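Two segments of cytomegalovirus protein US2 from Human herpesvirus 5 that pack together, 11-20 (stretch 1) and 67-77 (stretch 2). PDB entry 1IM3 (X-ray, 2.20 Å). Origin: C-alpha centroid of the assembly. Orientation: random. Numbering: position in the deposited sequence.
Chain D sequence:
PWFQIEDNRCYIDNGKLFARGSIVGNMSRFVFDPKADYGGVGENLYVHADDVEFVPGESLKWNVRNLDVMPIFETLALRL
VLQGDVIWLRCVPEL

Stretch 1 11-20: YIDNGKLFAR
Stretch 2 (67-77) LDVMPIFETLA

Stretch 1 is a β-hairpin. Its strands, 11-12 and 16-20, are antiparallel and joined by Tyr11 N to Phe18 O (2.8 Å), Phe18 N to Tyr11 O (3.0 Å) and Asp13 N to Lys16 O (2.9 Å), with a weak bond from Lys16 N to Asp13 O (3.4 Å). The reversal at Asn14 (phi/psi 53/60°) and Gly15 (71/18°) uses positive phi at both residues, a conformation that favours glycine at the second. Stretch 2 begins with a short strand, 67-68, leaves it through extended Val69 (-125/146°), folds through a type I turn from Met70 to Phe73, with Pro71 (-59/-34°) and Ile72 (-64/-7°) at its centre and Phe73 N to Met70 O (3.0 Å) closing it, and becomes strand again at 75-77.

The two stretches join where strand 67-68 runs antiparallel to the start of strand 16-20. Leu17 (-99/140°) and Leu67 (-84/116°) form the hydrogen-bonded pair (CA to CA 4.5 Å): Leu67 N donates almost linearly to Leu17 O at 2.9 Å, and Leu17 N donates to Leu67 O at a very short 2.4 Å. Lys16 (-133/143°) and Asp68 (-64/122°) form the adjacent non-hydrogen-bonded pair, CA to CA 4.2 Å. Beyond it, Val69 N donates to Gly15 O at 3.3 Å. Two CA-H...O contacts supplement the ladder: Asp68 CA lies 3.2 Å from Gly15 O, and Lys16 CA 3.1 Å from Leu67 O. The two carbonyl oxygens thus each receive an N-H and a CA-H.

Side chains alternate across this ladder. Lys16 and Asp68 share one face. The m setting of chi1 places Lys16 CG 3.3 Å from Asp68 OD1; chi2 to chi4, all t, then carry the end away, and NZ hydrogen-bonds to a residue just outside the stretches. Asp68 (chi1 m, chi2 -25°) instead brings its carboxylate nearer to stretch 1.

The opposite face carries Leu17 and Leu67, both t, p, a favoured leucine rotamer, with Leu17 CB 3.9 Å from Leu67 CB. Leu17 is buried and has the largest area covered by the other stretch, 111 Å². Leu17 CB also meets Val69 CG1 (chi1 m) at 3.7 Å, and chi1 171° and chi2 66° leave Leu17 CD2 4.3 Å from both Phe73 CZ and Leu76 CD1. The CA-to-CB bond of Leu76 (again t, p) is directed toward stretch 1, and Leu76 CD2 lies 4.0 Å from Ala19 CB; Ala19 CA and Leu76 CA are 8.7 Å apart, so this is a side-chain contact without strand pairing.

After the turn, the CA-to-CB bond of Phe73 (chi1 -166°, t; chi2 91°) is directed toward stretch 1. In Ile12 (m, t), trans chi2 extends CD1 to the Phe73 ring, with Ile12 CD1 3.4 Å from Phe73 CD2 and 4.0 Å from Val69 CG2. Both Ile12 CD1 and Leu17 CD2 approach this ring obliquely. The apolar cluster complements the backbone bonds, and the two stretches bury 494 Å², summed over both sides.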

# COMPACT_ATOMS: atom_id res chain seq x y z
N TYR D 11 -8.17 7.64 -33.33
CA TYR D 11 -9.27 7.13 -34.13
C TYR D 11 -9.25 5.62 -33.97
O TYR D 11 -8.21 5.03 -33.66
CB TYR D 11 -9.12 7.53 -35.62
CG TYR D 11 -7.99 6.89 -36.39
CD1 TYR D 11 -8.09 5.56 -36.85
CD2 TYR D 11 -6.82 7.60 -36.69
CE1 TYR D 11 -7.05 4.95 -37.57
CE2 TYR D 11 -5.77 7.00 -37.41
CZ TYR D 11 -5.90 5.68 -37.85
OH TYR D 11 -4.86 5.10 -38.54
N ILE D 12 -10.41 5.00 -34.16
CA ILE D 12 -10.50 3.56 -34.04
C ILE D 12 -10.80 2.94 -35.39
O ILE D 12 -11.66 3.43 -36.12
CB ILE D 12 -11.59 3.16 -33.05
CG1 ILE D 12 -11.25 3.74 -31.69
CG2 ILE D 12 -11.70 1.64 -32.97
CD1 ILE D 12 -12.27 3.42 -30.63
N ASP D 13 -10.12 1.86 -35.70
CA ASP D 13 -10.34 1.20 -36.96
C ASP D 13 -10.41 -0.30 -36.74
O ASP D 13 -9.39 -0.95 -36.48
CB ASP D 13 -9.21 1.54 -37.92
CG ASP D 13 -9.50 1.11 -39.33
OD1 ASP D 13 -10.38 1.73 -39.98
OD2 ASP D 13 -8.85 0.15 -39.80
N ASN D 14 -11.62 -0.84 -36.84
CA ASN D 14 -11.85 -2.26 -36.65
C ASN D 14 -11.29 -2.83 -35.37
O ASN D 14 -10.45 -3.72 -35.38
CB ASN D 14 -11.28 -3.06 -37.82
CG ASN D 14 -12.36 -3.65 -38.71
OD1 ASN D 14 -13.46 -3.97 -38.24
ND2 ASN D 14 -12.05 -3.81 -40.00
N GLY D 15 -11.76 -2.32 -34.25
CA GLY D 15 -11.33 -2.81 -32.96
C GLY D 15 -9.92 -2.49 -32.51
O GLY D 15 -9.39 -3.15 -31.61
N LYS D 16 -9.31 -1.50 -33.13
CA LYS D 16 -7.97 -1.10 -32.78
C LYS D 16 -7.88 0.43 -32.63
O LYS D 16 -8.52 1.19 -33.34
CB LYS D 16 -6.98 -1.60 -33.84
CG LYS D 16 -6.85 -3.12 -33.88
CD LYS D 16 -5.78 -3.51 -34.88
CE LYS D 16 -5.48 -5.00 -34.84
NZ LYS D 16 -4.41 -5.33 -35.84
N LEU D 17 -7.08 0.86 -31.66
CA LEU D 17 -6.89 2.28 -31.41
C LEU D 17 -5.59 2.78 -32.03
O LEU D 17 -4.57 2.10 -32.03
CB LEU D 17 -6.87 2.52 -29.90
CG LEU D 17 -6.48 3.90 -29.37
CD1 LEU D 17 -7.52 4.92 -29.79
CD2 LEU D 17 -6.36 3.87 -27.86
N PHE D 18 -5.66 3.98 -32.59
CA PHE D 18 -4.50 4.64 -33.19
C PHE D 18 -4.55 6.03 -32.57
O PHE D 18 -5.56 6.72 -32.69
CB PHE D 18 -4.64 4.76 -34.71
CG PHE D 18 -4.40 3.47 -35.44
CD1 PHE D 18 -3.18 3.24 -36.08
CD2 PHE D 18 -5.38 2.49 -35.48
CE1 PHE D 18 -2.94 2.04 -36.76
CE2 PHE D 18 -5.15 1.28 -36.15
CZ PHE D 18 -3.93 1.06 -36.79
N ALA D 19 -3.48 6.42 -31.88
CA ALA D 19 -3.47 7.73 -31.24
C ALA D 19 -2.09 8.35 -31.39
O ALA D 19 -1.07 7.70 -31.14
CB ALA D 19 -3.82 7.60 -29.77
N ARG D 20 -2.07 9.60 -31.82
CA ARG D 20 -0.83 10.32 -32.02
C ARG D 20 -0.91 11.65 -31.30
O ARG D 20 -1.96 12.29 -31.28
CB ARG D 20 -0.60 10.56 -33.51
CG ARG D 20 0.73 11.22 -33.82
CD ARG D 20 0.97 11.26 -35.31
NE ARG D 20 0.85 9.92 -35.88
CZ ARG D 20 0.82 9.66 -37.18
NH1 ARG D 20 0.91 10.65 -38.05
NH2 ARG D 20 0.71 8.41 -37.61
N LEU D 67 -3.96 -0.66 -31.24
CA LEU D 67 -4.23 -1.08 -29.89
C LEU D 67 -5.65 -1.59 -29.77
O LEU D 67 -6.61 -0.84 -29.98
CB LEU D 67 -3.99 0.10 -28.94
CG LEU D 67 -4.17 -0.29 -27.49
CD1 LEU D 67 -3.26 -1.47 -27.14
CD2 LEU D 67 -3.88 0.90 -26.62
N ASP D 68 -5.80 -2.87 -29.46
CA ASP D 68 -7.14 -3.43 -29.33
C ASP D 68 -7.88 -2.76 -28.19
O ASP D 68 -7.41 -2.74 -27.07
CB ASP D 68 -7.11 -4.94 -29.05
CG ASP D 68 -6.60 -5.76 -30.22
OD1 ASP D 68 -6.69 -5.31 -31.39
OD2 ASP D 68 -6.11 -6.88 -29.97
N VAL D 69 -9.02 -2.17 -28.49
CA VAL D 69 -9.80 -1.60 -27.42
C VAL D 69 -11.13 -2.25 -27.58
O VAL D 69 -11.58 -2.57 -28.68
CB VAL D 69 -10.02 -0.09 -27.52
CG1 VAL D 69 -8.71 0.64 -27.25
CG2 VAL D 69 -10.63 0.26 -28.87
N MET D 70 -11.77 -2.48 -26.47
CA MET D 70 -13.07 -3.08 -26.50
C MET D 70 -14.07 -2.20 -27.24
O MET D 70 -13.85 -0.99 -27.41
CB MET D 70 -13.54 -3.31 -25.08
CG MET D 70 -12.68 -4.30 -24.33
SD MET D 70 -13.35 -4.49 -22.69
CE MET D 70 -14.40 -5.90 -22.94
N PRO D 71 -15.18 -2.79 -27.70
CA PRO D 71 -16.23 -2.08 -28.43
C PRO D 71 -16.81 -0.95 -27.59
O PRO D 71 -17.20 0.11 -28.11
CB PRO D 71 -17.26 -3.17 -28.69
CG PRO D 71 -16.41 -4.41 -28.80
CD PRO D 71 -15.45 -4.24 -27.66
N ILE D 72 -16.85 -1.17 -26.29
CA ILE D 72 -17.37 -0.19 -25.35
C ILE D 72 -16.53 1.09 -25.31
O ILE D 72 -16.89 2.05 -24.64
CB ILE D 72 -17.37 -0.74 -23.93
CG1 ILE D 72 -17.70 -2.23 -23.95
CG2 ILE D 72 -18.38 0.01 -23.08
CD1 ILE D 72 -17.42 -2.91 -22.62
N PHE D 73 -15.40 1.09 -25.99
CA PHE D 73 -14.54 2.26 -25.96
C PHE D 73 -15.24 3.54 -26.33
O PHE D 73 -15.92 3.64 -27.35
CB PHE D 73 -13.32 2.10 -26.86
CG PHE D 73 -12.24 3.11 -26.61
CD1 PHE D 73 -11.22 2.85 -25.70
CD2 PHE D 73 -12.22 4.32 -27.30
CE1 PHE D 73 -10.20 3.77 -25.48
CE2 PHE D 73 -11.20 5.25 -27.08
CZ PHE D 73 -10.18 4.97 -26.17
N GLU D 74 -15.05 4.54 -25.50
CA GLU D 74 -15.63 5.83 -25.77
C GLU D 74 -14.55 6.86 -26.06
O GLU D 74 -14.39 7.27 -27.22
CB GLU D 74 -16.44 6.30 -24.58
CG GLU D 74 -17.90 5.93 -24.68
CD GLU D 74 -18.73 6.61 -23.62
OE1 GLU D 74 -18.56 7.84 -23.42
OE2 GLU D 74 -19.57 5.93 -22.99
N THR D 75 -13.86 7.32 -25.01
CA THR D 75 -12.77 8.29 -25.14
C THR D 75 -11.42 7.82 -24.54
O THR D 75 -11.39 6.93 -23.67
CB THR D 75 -13.13 9.66 -24.49
OG1 THR D 75 -13.16 9.55 -23.07
CG2 THR D 75 -14.49 10.12 -24.96
N LEU D 76 -10.32 8.40 -25.03
CA LEU D 76 -8.98 8.11 -24.54
C LEU D 76 -8.69 9.11 -23.42
O LEU D 76 -8.69 10.32 -23.66
CB LEU D 76 -7.91 8.29 -25.64
CG LEU D 76 -6.44 8.17 -25.17
CD1 LEU D 76 -6.19 6.76 -24.67
CD2 LEU D 76 -5.48 8.48 -26.29
N ALA D 77 -8.50 8.61 -22.21
CA ALA D 77 -8.16 9.48 -21.08
C ALA D 77 -6.66 9.30 -20.91
O ALA D 77 -6.19 8.23 -20.54
CB ALA D 77 -8.88 9.06 -19.82